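Local coordinates for putative beta-glucosidase (Bifidobacterium adolescentis, PDB 5WAB), which hydrolyses beta-glucosidic linkages as a member of glycoside hydrolase family 3, and may also release terminal arabinopyranosyl units from ginsenoside Rb2, at residues Asp44-Leu49 / Ser151-Ala156; Val403-Leu408 / Asp482-Lys487; Val595-His600 / Gly642-Glu647. All coordinates share one frame; numbering follows the deposited sequence.

Contact 1 (Asp44-Leu49 / Ser151-Ala156); sequences DGPHGL and SLKHFA. With GOL (glycerol), chain E.
Lys153 carries its ammonium end up to the ring of Pro46, where NZ lies 3.3 Å from Pro46 CG; the two side chains run obliquely to one another. The lysine chain is bent midway, at chi3 66°, which turns its last two atoms toward the proline. NZ approaches Asp44 as well; at 4.1 Å from Asp44 OD1 the opposite charges may attract, but the pair is beyond a salt bridge. The salt bridge goes to Glu123, whose side chain also touches Pro46.

A glycerol, probably from the crystallisation liquor, bridges the two segments. It gives hydrogen bonds to both carboxylate oxygens of Asp44, its O2 lying 2.7 Å from Asp44 OD1 and its O1 2.9 Å from Asp44 OD2. At its other end, glycerol O3 pairs with His154 NE2 at 2.8 Å, near the ring plane, and receives a weak bond from Lys153 NZ at 3.4 Å. Tyr124 engages the histidine's ND1, so the ring is held at both nitrogens, while Lys153 CG rests over one of its faces. Arg120 adds another bond to the glycerol. These polar groups gathered about a polyol are consistent with the sugar-binding pocket of family 3 glucosidases, in which glycerol can mimic sugar hydroxyls.

One side of the pocket is built on the parallel strands of the TIM-barrel-type N-terminal domain: the loop 44-49 leaves strand 41-44, Lys153 lies on strand 149-155, strand 102-106 lies between them, and Met197 of strand 195-198 touches both Lys153 and His154.

Contact 2 (Val403-Leu408 / Asp482-Lys487); sequences VVLMFL and DVIFGK
Leu405 and Ile484 point at each other from strand and helix, and the two side chains lie alongside each other and run in opposing directions, so that they meet by methyl groups along their flanks. The closest approach is Leu405 CD1 to Ile484 CG2, 3.8 Å; the other leucine methyl, CD2, follows at 4.1 Å from the same Ile484 CG2. One isoleucine branch thus serves both leucine methyls. Ile484 CG2 stands anti to its backbone N while CG1 lies beside that N (chi1 -68°), an arrangement that divides the work: CG2 faces Leu405, and the CG1 branch carries CD1 to Phe407, 4.4 Å from that residue's CZ.

The aromatic rings frame this centre with looser contacts. Phe485 CZ is 4.4 Å from Leu405 CD1, an oblique approach, as is that of Ile484 CD1 to the Phe407 ring. Within its own segment, Ile484 CG2 lies 4.0 Å above the plane of the Phe485 ring, displaced toward the rim, so the same methyl is bounded by leucine and phenylalanine. Phe407 also meets the ring of Phe362, with planes at about 45°. All four touching residues are buried, and no hydrogen bond crosses the interface.

The helix finishes here: from Phe485 on the backbone is no longer helical, Gly486 takes a positive phi, and its N bonds back to Val483 O. Just before, Asp482 is tied to Arg369 by a salt bridge. On strand 403-409, which runs between strands 334-337 and 444-449 of a mixed sheet, Leu405 and Phe407, two residues apart, face helix 476-484; this helix-on-sheet packing is characteristic of the alpha/beta sandwich of the family 3 C-terminal domain.

Contact 3 (Val595-His600 / Gly642-Glu647); sequences VARPKH and GEYTVE
His600 and Glu647 form the tight end of this contact, ND1 donating to Glu647 OE1 across 2.7 Å. The bond is bent to 150° at the hydrogen. The oxygen, reached through its syn lone pair, sits at the edge of the imidazole, near the ring plane but slightly tilted from it. Imidazole and carboxylate planes stand 75° apart. In His600, chi1 58° swings the ring toward the strand, with CG between the backbone N and the carbonyl carbon, and chi2 170° turns ND1 to Glu647, which extends beyond CG to meet it; the backbones can therefore remain 8.5 Å apart, CA of His600 to CA of Glu647. On its other nitrogen, NE2, the histidine bonds to Asp532, and Tyr587 stacks on its ring. Two carboxylates on one imidazole would be expected to favour its protonated form.

Both segments belong to the fibronectin type III-like domain. Glu647 lies on strand 642-648, an inner strand of a four-stranded antiparallel sheet, and the segment 595-600 is the irregular approach to edge strand 601-610, which has strand 580-590 between it and 642-648. The approach also faces the rest of the enzyme, since Ala596 O accepts a bond from Arg174.

Toward Arg597 the packing slackens. NH1 of this partly exposed arginine comes no nearer than 4.2 Å to Tyr644 CE2, lying near the plane of the ring at its edge. A water fills in: it accepts from Arg597 NH1 at 2.6 Å and makes a weak 3.3 Å bond to Tyr644 OH. The stronger partner of that hydroxyl is Glu640 O, and the tyrosine ring meets Phe627 edge-to-face.

The three contacts follow one another along the chain, each closing before the next opens, and each samples a different domain: contact 1 the parallel sheet of the N-terminal domain, contact 2 the mixed sheet of the C-terminal domain, and contact 3 the antiparallel sheet of the fibronectin type III-like domain. They share no strand. Centres of contacts 1 and 2 are 32 Å apart, those of 1 and 3 lie 33 Å apart, and those of 2 and 3 are 40 Å apart; the nearest atoms of any two are at least about 18 Å away. Contact 1 adjoins the polyol pocket, whereas the other two pack parts of their own domains far from it.

Contact 1 (Asp44-Leu49 / Ser151-Ala156)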
ATOM      1  N   ASP A  44      11.267  -4.079  12.671  1.00 31.13           N
ATOM      2  CA  ASP A  44      10.268  -4.152  11.612  1.00 33.15           C
ATOM      3  C   ASP A  44       8.844  -4.041  12.139  1.00 32.78           C
ATOM      4  O   ASP A  44       8.561  -4.210  13.329  1.00 30.75           O
ATOM      5  CB  ASP A  44      10.398  -5.460  10.835  1.00 32.25           C
ATOM      6  CG  ASP A  44      11.366  -5.353   9.700  1.00 34.18           C
ATOM      7  OD1 ASP A  44      11.335  -4.315   9.010  1.00 33.96           O
ATOM      8  OD2 ASP A  44      12.173  -6.286   9.510  1.00 36.81           O
ATOM      9  N   GLY A  45       7.937  -3.769  11.206  1.00 32.43           N
ATOM     10  CA  GLY A  45       6.530  -3.843  11.479  1.00 34.06           C
ATOM     11  C   GLY A  45       5.647  -2.937  10.651  1.00 34.45           C
ATOM     12  O   GLY A  45       5.048  -1.995  11.169  1.00 34.71           O
ATOM     13  N   PRO A  46       5.532  -3.204   9.347  1.00 35.42           N
ATOM     14  CA  PRO A  46       4.558  -2.442   8.548  1.00 35.58           C
ATOM     15  C   PRO A  46       3.126  -2.750   8.944  1.00 35.34           C
ATOM     16  O   PRO A  46       2.237  -1.911   8.749  1.00 35.15           O
ATOM     17  CB  PRO A  46       4.856  -2.880   7.105  1.00 37.61           C
ATOM     18  CG  PRO A  46       6.205  -3.533   7.168  1.00 36.76           C
ATOM     19  CD  PRO A  46       6.294  -4.151   8.519  1.00 36.48           C
ATOM     20  N   HIS A  47       2.872  -3.936   9.492  1.00 35.13           N
ATOM     21  CA  HIS A  47       1.552  -4.284   9.997  1.00 36.44           C
ATOM     22  C   HIS A  47       1.631  -4.861  11.408  1.00 35.55           C
ATOM     23  O   HIS A  47       0.839  -5.734  11.771  1.00 34.84           O
ATOM     24  CB  HIS A  47       0.836  -5.243   9.044  1.00 34.83           C
ATOM     25  CG  HIS A  47       1.613  -6.484   8.733  1.00 36.66           C
ATOM     26  ND1 HIS A  47       2.337  -6.633   7.569  1.00 36.21           N
ATOM     27  CD2 HIS A  47       1.778  -7.633   9.429  1.00 37.16           C
ATOM     28  CE1 HIS A  47       2.912  -7.823   7.560  1.00 37.59           C
ATOM     29  NE2 HIS A  47       2.590  -8.449   8.678  1.00 38.01           N
ATOM     30  N   GLY A  48       2.565  -4.377  12.216  1.00 33.86           N
ATOM     31  CA  GLY A  48       2.654  -4.776  13.611  1.00 34.63           C
ATOM     32  C   GLY A  48       4.073  -4.958  14.111  1.00 33.38           C
ATOM     33  O   GLY A  48       4.980  -5.328  13.370  1.00 33.03           O
ATOM     34  N   LEU A  49       4.267  -4.722  15.406  1.00 33.04           N
ATOM     35  CA  LEU A  49       5.587  -4.848  16.011  1.00 31.97           C
ATOM     36  C   LEU A  49       6.129  -6.260  15.845  1.00 33.78           C
ATOM     37  O   LEU A  49       5.476  -7.240  16.217  1.00 35.63           O
ATOM     38  CB  LEU A  49       5.508  -4.500  17.494  1.00 33.57           C
ATOM     39  CG  LEU A  49       6.794  -4.678  18.296  1.00 33.32           C
ATOM     40  CD1 LEU A  49       7.876  -3.762  17.767  1.00 28.94           C
ATOM     41  CD2 LEU A  49       6.535  -4.413  19.761  1.00 30.80           C
ATOM     42  N   SER A 151       9.090   4.533   9.561  1.00 20.96           N
ATOM     43  CA  SER A 151      10.105   4.506   8.506  1.00 20.92           C
ATOM     44  C   SER A 151       9.407   4.269   7.161  1.00 21.35           C
ATOM     45  O   SER A 151       9.209   3.125   6.741  1.00 21.77           O
ATOM     46  CB  SER A 151      11.157   3.446   8.808  1.00 23.03           C
ATOM     47  OG  SER A 151      12.308   3.621   8.006  1.00 26.11           O
ATOM     48  N   LEU A 152       9.016   5.361   6.504  1.00 20.02           N
ATOM     49  CA  LEU A 152       8.500   5.288   5.143  1.00 19.51           C
ATOM     50  C   LEU A 152       9.499   4.551   4.266  1.00 20.86           C
ATOM     51  O   LEU A 152      10.634   5.001   4.100  1.00 21.78           O
ATOM     52  CB  LEU A 152       8.250   6.701   4.615  1.00 18.41           C
ATOM     53  CG  LEU A 152       7.394   6.859   3.361  1.00 17.13           C
ATOM     54  CD1 LEU A 152       6.038   6.210   3.578  1.00 16.13           C
ATOM     55  CD2 LEU A 152       7.244   8.336   3.024  1.00 16.95           C
ATOM     56  N   LYS A 153       9.090   3.405   3.726  1.00 25.18           N
ATOM     57  CA  LYS A 153      10.027   2.346   3.374  1.00 29.55           C
ATOM     58  C   LYS A 153      10.238   2.208   1.872  1.00 33.22           C
ATOM     59  O   LYS A 153       9.279   2.206   1.088  1.00 30.51           O
ATOM     60  CB  LYS A 153       9.555   1.010   3.958  1.00 28.88           C
ATOM     61  CG  LYS A 153      10.651   0.271   4.693  1.00 29.36           C
ATOM     62  CD  LYS A 153      10.102  -0.826   5.593  1.00 29.57           C
ATOM     63  CE  LYS A 153       9.453  -1.944   4.824  1.00 29.12           C
ATOM     64  NZ  LYS A 153       9.146  -3.075   5.738  1.00 29.50           N
ATOM     65  N   HIS A 154      11.520   2.069   1.505  1.00 37.72           N
ATOM     66  CA  HIS A 154      12.043   1.705   0.186  1.00 30.23           C
ATOM     67  C   HIS A 154      11.859   2.816  -0.832  1.00 26.30           C
ATOM     68  O   HIS A 154      11.196   2.642  -1.858  1.00 25.67           O
ATOM     69  CB  HIS A 154      11.423   0.400  -0.297  1.00 26.17           C
ATOM     70  CG  HIS A 154      11.475  -0.687   0.723  1.00 24.57           C
ATOM     71  ND1 HIS A 154      10.524  -1.680   0.803  1.00 24.60           N
ATOM     72  CD2 HIS A 154      12.356  -0.925   1.724  1.00 24.23           C
ATOM     73  CE1 HIS A 154      10.823  -2.490   1.804  1.00 24.89           C
ATOM     74  NE2 HIS A 154      11.928  -2.052   2.382  1.00 24.81           N
ATOM     75  N   PHE A 155      12.517   3.933  -0.572  1.00 23.66           N
ATOM     76  CA  PHE A 155      12.483   5.118  -1.416  1.00 23.02           C
ATOM     77  C   PHE A 155      13.707   5.078  -2.334  1.00 22.57           C
ATOM     78  O   PHE A 155      14.840   5.223  -1.867  1.00 24.11           O
ATOM     79  CB  PHE A 155      12.467   6.356  -0.519  1.00 22.14           C
ATOM     80  CG  PHE A 155      12.367   7.664  -1.247  1.00 20.32           C
ATOM     81  CD1 PHE A 155      11.216   8.006  -1.939  1.00 19.51           C
ATOM     82  CD2 PHE A 155      13.397   8.588  -1.167  1.00 19.35           C
ATOM     83  CE1 PHE A 155      11.118   9.223  -2.586  1.00 19.13           C
ATOM     84  CE2 PHE A 155      13.301   9.810  -1.805  1.00 19.42           C
ATOM     85  CZ  PHE A 155      12.163  10.130  -2.514  1.00 18.01           C
ATOM     86  N   ALA A 156      13.494   4.853  -3.631  1.00 20.35           N
ATOM     87  CA  ALA A 156      12.175   4.621  -4.216  1.00 21.14           C
ATOM     88  C   ALA A 156      12.244   3.583  -5.332  1.00 22.42           C
ATOM     89  O   ALA A 156      13.325   3.075  -5.663  1.00 21.57           O
ATOM     90  CB  ALA A 156      11.592   5.922  -4.755  1.00 21.11           C
TER
HETATM   91  C1  GOL E 801      14.787  -4.723   7.073  1.00 47.61           C
HETATM   92  O1  GOL E 801      14.549  -5.739   8.009  1.00 47.87           O
HETATM   93  C2  GOL E 801      13.403  -4.198   6.597  1.00 47.26           C
HETATM   94  O2  GOL E 801      13.020  -3.053   7.272  1.00 46.14           O
HETATM   95  C3  GOL E 801      13.545  -3.967   5.070  1.00 47.91           C
HETATM   96  O3  GOL E 801      12.258  -3.860   4.544  1.00 47.69           O

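Contact 2 (Val403-Leu408 / Asp482-Lys487)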
ATOM      1  N   VAL A 403     -25.070 -24.668   2.339  1.00 57.57           N
ATOM      2  CA  VAL A 403     -24.050 -23.827   1.730  1.00 54.30           C
ATOM      3  C   VAL A 403     -22.689 -24.425   2.059  1.00 51.27           C
ATOM      4  O   VAL A 403     -22.474 -24.930   3.165  1.00 50.60           O
ATOM      5  CB  VAL A 403     -24.133 -22.367   2.229  1.00 52.52           C
ATOM      6  CG1 VAL A 403     -23.162 -21.480   1.464  1.00 49.87           C
ATOM      7  CG2 VAL A 403     -25.551 -21.831   2.106  1.00 54.71           C
ATOM      8  N   VAL A 404     -21.775 -24.384   1.093  1.00 48.76           N
ATOM      9  CA  VAL A 404     -20.405 -24.835   1.290  1.00 45.25           C
ATOM     10  C   VAL A 404     -19.508 -23.607   1.234  1.00 41.31           C
ATOM     11  O   VAL A 404     -19.504 -22.871   0.240  1.00 40.77           O
ATOM     12  CB  VAL A 404     -19.987 -25.908   0.271  1.00 46.17           C
ATOM     13  CG1 VAL A 404     -20.386 -25.520  -1.123  1.00 47.58           C
ATOM     14  CG2 VAL A 404     -18.487 -26.162   0.349  1.00 44.63           C
ATOM     15  N   LEU A 405     -18.778 -23.370   2.319  1.00 38.87           N
ATOM     16  CA  LEU A 405     -17.784 -22.303   2.403  1.00 35.73           C
ATOM     17  C   LEU A 405     -16.421 -22.919   2.115  1.00 34.78           C
ATOM     18  O   LEU A 405     -15.840 -23.595   2.967  1.00 32.17           O
ATOM     19  CB  LEU A 405     -17.827 -21.644   3.777  1.00 34.01           C
ATOM     20  CG  LEU A 405     -19.179 -21.031   4.148  1.00 34.29           C
ATOM     21  CD1 LEU A 405     -19.154 -20.438   5.551  1.00 34.03           C
ATOM     22  CD2 LEU A 405     -19.585 -19.986   3.119  1.00 34.52           C
ATOM     23  N   MET A 406     -15.917 -22.698   0.903  1.00 34.17           N
ATOM     24  CA  MET A 406     -14.650 -23.271   0.472  1.00 33.88           C
ATOM     25  C   MET A 406     -13.559 -22.216   0.541  1.00 32.62           C
ATOM     26  O   MET A 406     -13.682 -21.149  -0.070  1.00 32.69           O
ATOM     27  CB  MET A 406     -14.743 -23.817  -0.947  1.00 35.80           C
ATOM     28  CG  MET A 406     -13.511 -24.590  -1.349  1.00 36.90           C
ATOM     29  SD  MET A 406     -13.786 -25.460  -2.883  1.00 39.53           S
ATOM     30  CE  MET A 406     -15.255 -26.376  -2.437  1.00 41.48           C
ATOM     31  N   PHE A 407     -12.488 -22.527   1.265  1.00 32.04           N
ATOM     32  CA  PHE A 407     -11.397 -21.585   1.502  1.00 30.63           C
ATOM     33  C   PHE A 407     -10.209 -21.977   0.631  1.00 26.40           C
ATOM     34  O   PHE A 407      -9.576 -23.015   0.856  1.00 26.90           O
ATOM     35  CB  PHE A 407     -11.032 -21.559   2.983  1.00 31.26           C
ATOM     36  CG  PHE A 407     -12.062 -20.880   3.841  1.00 31.32           C
ATOM     37  CD1 PHE A 407     -13.273 -21.499   4.115  1.00 33.24           C
ATOM     38  CD2 PHE A 407     -11.823 -19.629   4.375  1.00 29.70           C
ATOM     39  CE1 PHE A 407     -14.225 -20.884   4.901  1.00 33.40           C
ATOM     40  CE2 PHE A 407     -12.774 -19.006   5.167  1.00 31.34           C
ATOM     41  CZ  PHE A 407     -13.973 -19.634   5.427  1.00 33.05           C
ATOM     42  N   LEU A 408      -9.913 -21.150  -0.363  1.00 25.60           N
ATOM     43  CA  LEU A 408      -8.848 -21.395  -1.321  1.00 25.26           C
ATOM     44  C   LEU A 408      -7.825 -20.263  -1.259  1.00 25.57           C
ATOM     45  O   LEU A 408      -8.012 -19.255  -0.568  1.00 24.01           O
ATOM     46  CB  LEU A 408      -9.431 -21.526  -2.725  1.00 27.41           C
ATOM     47  CG  LEU A 408     -10.628 -22.474  -2.802  1.00 29.04           C
ATOM     48  CD1 LEU A 408     -11.280 -22.438  -4.184  1.00 29.37           C
ATOM     49  CD2 LEU A 408     -10.201 -23.888  -2.424  1.00 28.32           C
ATOM     50  N   ASP A 482     -18.266 -12.580  10.954  1.00 36.39           N
ATOM     51  CA  ASP A 482     -19.150 -11.418  10.973  1.00 38.15           C
ATOM     52  C   ASP A 482     -19.611 -11.033   9.571  1.00 37.30           C
ATOM     53  O   ASP A 482     -20.763 -10.626   9.381  1.00 38.82           O
ATOM     54  CB  ASP A 482     -18.442 -10.242  11.644  1.00 39.66           C
ATOM     55  CG  ASP A 482     -18.258 -10.444  13.132  1.00 42.39           C
ATOM     56  OD1 ASP A 482     -18.760 -11.458  13.665  1.00 44.18           O
ATOM     57  OD2 ASP A 482     -17.601  -9.592  13.767  1.00 42.93           O
ATOM     58  N   VAL A 483     -18.737 -11.158   8.577  1.00 35.32           N
ATOM     59  CA  VAL A 483     -19.106 -10.772   7.221  1.00 34.60           C
ATOM     60  C   VAL A 483     -19.941 -11.861   6.560  1.00 35.99           C
ATOM     61  O   VAL A 483     -21.007 -11.592   5.996  1.00 37.65           O
ATOM     62  CB  VAL A 483     -17.847 -10.450   6.396  1.00 31.64           C
ATOM     63  CG1 VAL A 483     -18.210 -10.275   4.931  1.00 30.95           C
ATOM     64  CG2 VAL A 483     -17.162  -9.198   6.937  1.00 30.21           C
ATOM     65  N   ILE A 484     -19.472 -13.107   6.637  1.00 36.05           N
ATOM     66  CA  ILE A 484     -20.132 -14.213   5.950  1.00 36.24           C
ATOM     67  C   ILE A 484     -21.531 -14.436   6.511  1.00 38.85           C
ATOM     68  O   ILE A 484     -22.467 -14.769   5.772  1.00 41.74           O
ATOM     69  CB  ILE A 484     -19.263 -15.481   6.051  1.00 35.75           C
ATOM     70  CG1 ILE A 484     -17.982 -15.305   5.231  1.00 35.26           C
ATOM     71  CG2 ILE A 484     -20.038 -16.717   5.619  1.00 36.53           C
ATOM     72  CD1 ILE A 484     -16.975 -16.422   5.412  1.00 30.29           C
ATOM     73  N   PHE A 485     -21.707 -14.230   7.814  1.00 38.93           N
ATOM     74  CA  PHE A 485     -22.992 -14.454   8.457  1.00 39.44           C
ATOM     75  C   PHE A 485     -23.760 -13.166   8.693  1.00 38.56           C
ATOM     76  O   PHE A 485     -24.762 -13.174   9.415  1.00 38.60           O
ATOM     77  CB  PHE A 485     -22.801 -15.224   9.760  1.00 40.76           C
ATOM     78  CG  PHE A 485     -22.338 -16.629   9.547  1.00 41.30           C
ATOM     79  CD1 PHE A 485     -23.246 -17.635   9.267  1.00 42.52           C
ATOM     80  CD2 PHE A 485     -20.993 -16.940   9.582  1.00 40.77           C
ATOM     81  CE1 PHE A 485     -22.825 -18.929   9.051  1.00 42.58           C
ATOM     82  CE2 PHE A 485     -20.564 -18.230   9.364  1.00 40.98           C
ATOM     83  CZ  PHE A 485     -21.481 -19.228   9.101  1.00 41.83           C
ATOM     84  N   GLY A 486     -23.306 -12.060   8.111  1.00 37.54           N
ATOM     85  CA  GLY A 486     -24.123 -10.873   8.032  1.00 37.45           C
ATOM     86  C   GLY A 486     -24.147 -10.007   9.264  1.00 37.53           C
ATOM     87  O   GLY A 486     -24.983  -9.101   9.340  1.00 37.11           O
ATOM     88  N   LYS A 487     -23.283 -10.267  10.246  1.00 38.93           N
ATOM     89  CA  LYS A 487     -23.169  -9.336  11.361  1.00 40.85           C
ATOM     90  C   LYS A 487     -22.714  -7.965  10.880  1.00 39.33           C
ATOM     91  O   LYS A 487     -23.109  -6.945  11.455  1.00 39.62           O
ATOM     92  CB  LYS A 487     -22.208  -9.878  12.420  1.00 42.74           C
ATOM     93  CG  LYS A 487     -22.673 -11.177  13.082  1.00 45.53           C
ATOM     94  CD  LYS A 487     -24.088 -11.038  13.647  1.00 47.66           C
ATOM     95  CE  LYS A 487     -24.532 -12.284  14.408  1.00 49.36           C
ATOM     96  NZ  LYS A 487     -24.463 -13.516  13.573  1.00 50.27           N
TER

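Contact 3 (Val595-His600 / Gly642-Glu647)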
ATOM      1  N   VAL A 595       1.003  15.913 -23.745  1.00 26.40           N
ATOM      2  CA  VAL A 595       1.650  14.663 -23.378  1.00 26.63           C
ATOM      3  C   VAL A 595       0.595  13.569 -23.297  1.00 24.97           C
ATOM      4  O   VAL A 595      -0.606  13.831 -23.178  1.00 22.88           O
ATOM      5  CB  VAL A 595       2.421  14.771 -22.044  1.00 25.89           C
ATOM      6  CG1 VAL A 595       3.460  15.876 -22.126  1.00 25.48           C
ATOM      7  CG2 VAL A 595       1.455  15.026 -20.890  1.00 25.63           C
ATOM      8  N   ALA A 596       1.068  12.327 -23.372  1.00 25.47           N
ATOM      9  CA  ALA A 596       0.196  11.171 -23.205  1.00 26.94           C
ATOM     10  C   ALA A 596      -0.248  11.056 -21.751  1.00 28.93           C
ATOM     11  O   ALA A 596       0.569  11.162 -20.829  1.00 27.76           O
ATOM     12  CB  ALA A 596       0.916   9.901 -23.646  1.00 20.60           C
ATOM     13  N   ARG A 597      -1.547  10.858 -21.546  1.00 34.65           N
ATOM     14  CA  ARG A 597      -2.131  10.760 -20.219  1.00 40.89           C
ATOM     15  C   ARG A 597      -3.167   9.646 -20.189  1.00 49.00           C
ATOM     16  O   ARG A 597      -3.850   9.400 -21.190  1.00 70.16           O
ATOM     17  CB  ARG A 597      -2.787  12.084 -19.794  1.00 36.97           C
ATOM     18  CG  ARG A 597      -1.873  13.298 -19.899  1.00 33.69           C
ATOM     19  CD  ARG A 597      -2.402  14.442 -19.058  1.00 30.64           C
ATOM     20  NE  ARG A 597      -2.437  14.076 -17.646  1.00 27.55           N
ATOM     21  CZ  ARG A 597      -2.984  14.825 -16.699  1.00 25.43           C
ATOM     22  NH1 ARG A 597      -3.546  15.982 -17.015  1.00 26.01           N
ATOM     23  NH2 ARG A 597      -2.977  14.411 -15.439  1.00 24.20           N
ATOM     24  N   PRO A 598      -3.290   8.947 -19.061  1.00 38.66           N
ATOM     25  CA  PRO A 598      -4.373   7.968 -18.906  1.00 33.17           C
ATOM     26  C   PRO A 598      -5.735   8.631 -19.039  1.00 29.48           C
ATOM     27  O   PRO A 598      -5.897   9.828 -18.793  1.00 28.73           O
ATOM     28  CB  PRO A 598      -4.163   7.424 -17.489  1.00 31.67           C
ATOM     29  CG  PRO A 598      -2.726   7.721 -17.178  1.00 32.58           C
ATOM     30  CD  PRO A 598      -2.412   8.996 -17.880  1.00 34.34           C
ATOM     31  N   LYS A 599      -6.735   7.828 -19.416  1.00 28.00           N
ATOM     32  CA  LYS A 599      -8.065   8.392 -19.613  1.00 28.13           C
ATOM     33  C   LYS A 599      -8.568   9.057 -18.339  1.00 26.29           C
ATOM     34  O   LYS A 599      -9.147  10.147 -18.388  1.00 26.48           O
ATOM     35  CB  LYS A 599      -9.053   7.323 -20.081  1.00 30.16           C
ATOM     36  CG  LYS A 599     -10.357   7.919 -20.600  1.00 31.85           C
ATOM     37  CD  LYS A 599     -11.181   6.911 -21.379  1.00 35.46           C
ATOM     38  CE  LYS A 599     -11.908   5.957 -20.439  1.00 36.40           C
ATOM     39  NZ  LYS A 599     -12.696   4.928 -21.170  1.00 37.00           N
ATOM     40  N   HIS A 600      -8.355   8.424 -17.185  1.00 23.86           N
ATOM     41  CA  HIS A 600      -8.671   9.079 -15.925  1.00 22.72           C
ATOM     42  C   HIS A 600      -7.733   8.569 -14.837  1.00 21.46           C
ATOM     43  O   HIS A 600      -7.110   7.514 -14.971  1.00 18.46           O
ATOM     44  CB  HIS A 600     -10.143   8.871 -15.530  1.00 23.31           C
ATOM     45  CG  HIS A 600     -10.547   7.437 -15.398  1.00 22.47           C
ATOM     46  ND1 HIS A 600     -11.754   7.056 -14.854  1.00 22.48           N
ATOM     47  CD2 HIS A 600      -9.903   6.292 -15.722  1.00 21.83           C
ATOM     48  CE1 HIS A 600     -11.839   5.739 -14.855  1.00 22.60           C
ATOM     49  NE2 HIS A 600     -10.728   5.250 -15.377  1.00 22.46           N
ATOM     50  N   GLY A 642      -7.901  23.988 -20.683  1.00 23.80           N
ATOM     51  CA  GLY A 642      -8.862  23.190 -21.411  1.00 23.60           C
ATOM     52  C   GLY A 642      -9.873  22.572 -20.466  1.00 23.47           C
ATOM     53  O   GLY A 642      -9.957  22.922 -19.292  1.00 21.24           O
ATOM     54  N   GLU A 643     -10.629  21.622 -21.005  1.00 24.30           N
ATOM     55  CA  GLU A 643     -11.705  20.989 -20.260  1.00 25.87           C
ATOM     56  C   GLU A 643     -11.207  19.723 -19.577  1.00 25.52           C
ATOM     57  O   GLU A 643     -10.410  18.963 -20.136  1.00 24.47           O
ATOM     58  CB  GLU A 643     -12.876  20.671 -21.184  1.00 27.87           C
ATOM     59  CG  GLU A 643     -13.341  21.873 -21.975  1.00 29.43           C
ATOM     60  CD  GLU A 643     -14.555  21.577 -22.813  1.00 30.84           C
ATOM     61  OE1 GLU A 643     -14.672  20.429 -23.279  1.00 31.14           O
ATOM     62  OE2 GLU A 643     -15.367  22.498 -23.043  1.00 32.22           O
ATOM     63  N   TYR A 644     -11.682  19.509 -18.357  1.00 26.87           N
ATOM     64  CA  TYR A 644     -11.372  18.322 -17.577  1.00 26.89           C
ATOM     65  C   TYR A 644     -12.684  17.742 -17.081  1.00 30.44           C
ATOM     66  O   TYR A 644     -13.518  18.469 -16.535  1.00 34.82           O
ATOM     67  CB  TYR A 644     -10.460  18.641 -16.388  1.00 23.95           C
ATOM     68  CG  TYR A 644      -9.089  19.154 -16.766  1.00 23.82           C
ATOM     69  CD1 TYR A 644      -8.896  20.478 -17.130  1.00 23.35           C
ATOM     70  CD2 TYR A 644      -7.983  18.315 -16.749  1.00 23.39           C
ATOM     71  CE1 TYR A 644      -7.647  20.951 -17.470  1.00 21.68           C
ATOM     72  CE2 TYR A 644      -6.728  18.781 -17.086  1.00 21.71           C
ATOM     73  CZ  TYR A 644      -6.572  20.101 -17.444  1.00 21.69           C
ATOM     74  OH  TYR A 644      -5.332  20.575 -17.786  1.00 23.22           O
ATOM     75  N   THR A 645     -12.865  16.440 -17.268  1.00 28.65           N
ATOM     76  CA  THR A 645     -14.084  15.774 -16.837  1.00 29.18           C
ATOM     77  C   THR A 645     -13.875  15.209 -15.440  1.00 28.98           C
ATOM     78  O   THR A 645     -12.925  14.453 -15.204  1.00 28.60           O
ATOM     79  CB  THR A 645     -14.480  14.659 -17.804  1.00 28.30           C
ATOM     80  OG1 THR A 645     -14.850  15.219 -19.070  1.00 28.45           O
ATOM     81  CG2 THR A 645     -15.660  13.889 -17.246  1.00 28.39           C
ATOM     82  N   VAL A 646     -14.736  15.606 -14.509  1.00 28.52           N
ATOM     83  CA  VAL A 646     -14.739  15.064 -13.157  1.00 27.41           C
ATOM     84  C   VAL A 646     -15.766  13.941 -13.112  1.00 28.72           C
ATOM     85  O   VAL A 646     -16.943  14.156 -13.428  1.00 28.91           O
ATOM     86  CB  VAL A 646     -15.052  16.146 -12.115  1.00 27.76           C
ATOM     87  CG1 VAL A 646     -15.070  15.543 -10.728  1.00 28.20           C
ATOM     88  CG2 VAL A 646     -14.028  17.263 -12.198  1.00 27.56           C
ATOM     89  N   GLU A 647     -15.318  12.740 -12.756  1.00 28.42           N
ATOM     90  CA  GLU A 647     -16.172  11.566 -12.672  1.00 27.08           C
ATOM     91  C   GLU A 647     -16.394  11.198 -11.212  1.00 25.63           C
ATOM     92  O   GLU A 647     -15.450  11.171 -10.418  1.00 26.66           O
ATOM     93  CB  GLU A 647     -15.556  10.382 -13.421  1.00 27.24           C
ATOM     94  CG  GLU A 647     -15.284  10.662 -14.892  1.00 28.03           C
ATOM     95  CD  GLU A 647     -14.430   9.593 -15.547  1.00 27.66           C
ATOM     96  OE1 GLU A 647     -13.753   8.840 -14.813  1.00 26.84           O
ATOM     97  OE2 GLU A 647     -14.424   9.515 -16.796  1.00 28.13           O
TER
HETATM   98  O   HOH W   1      -4.081  17.719 -18.892  1.00 13.08           O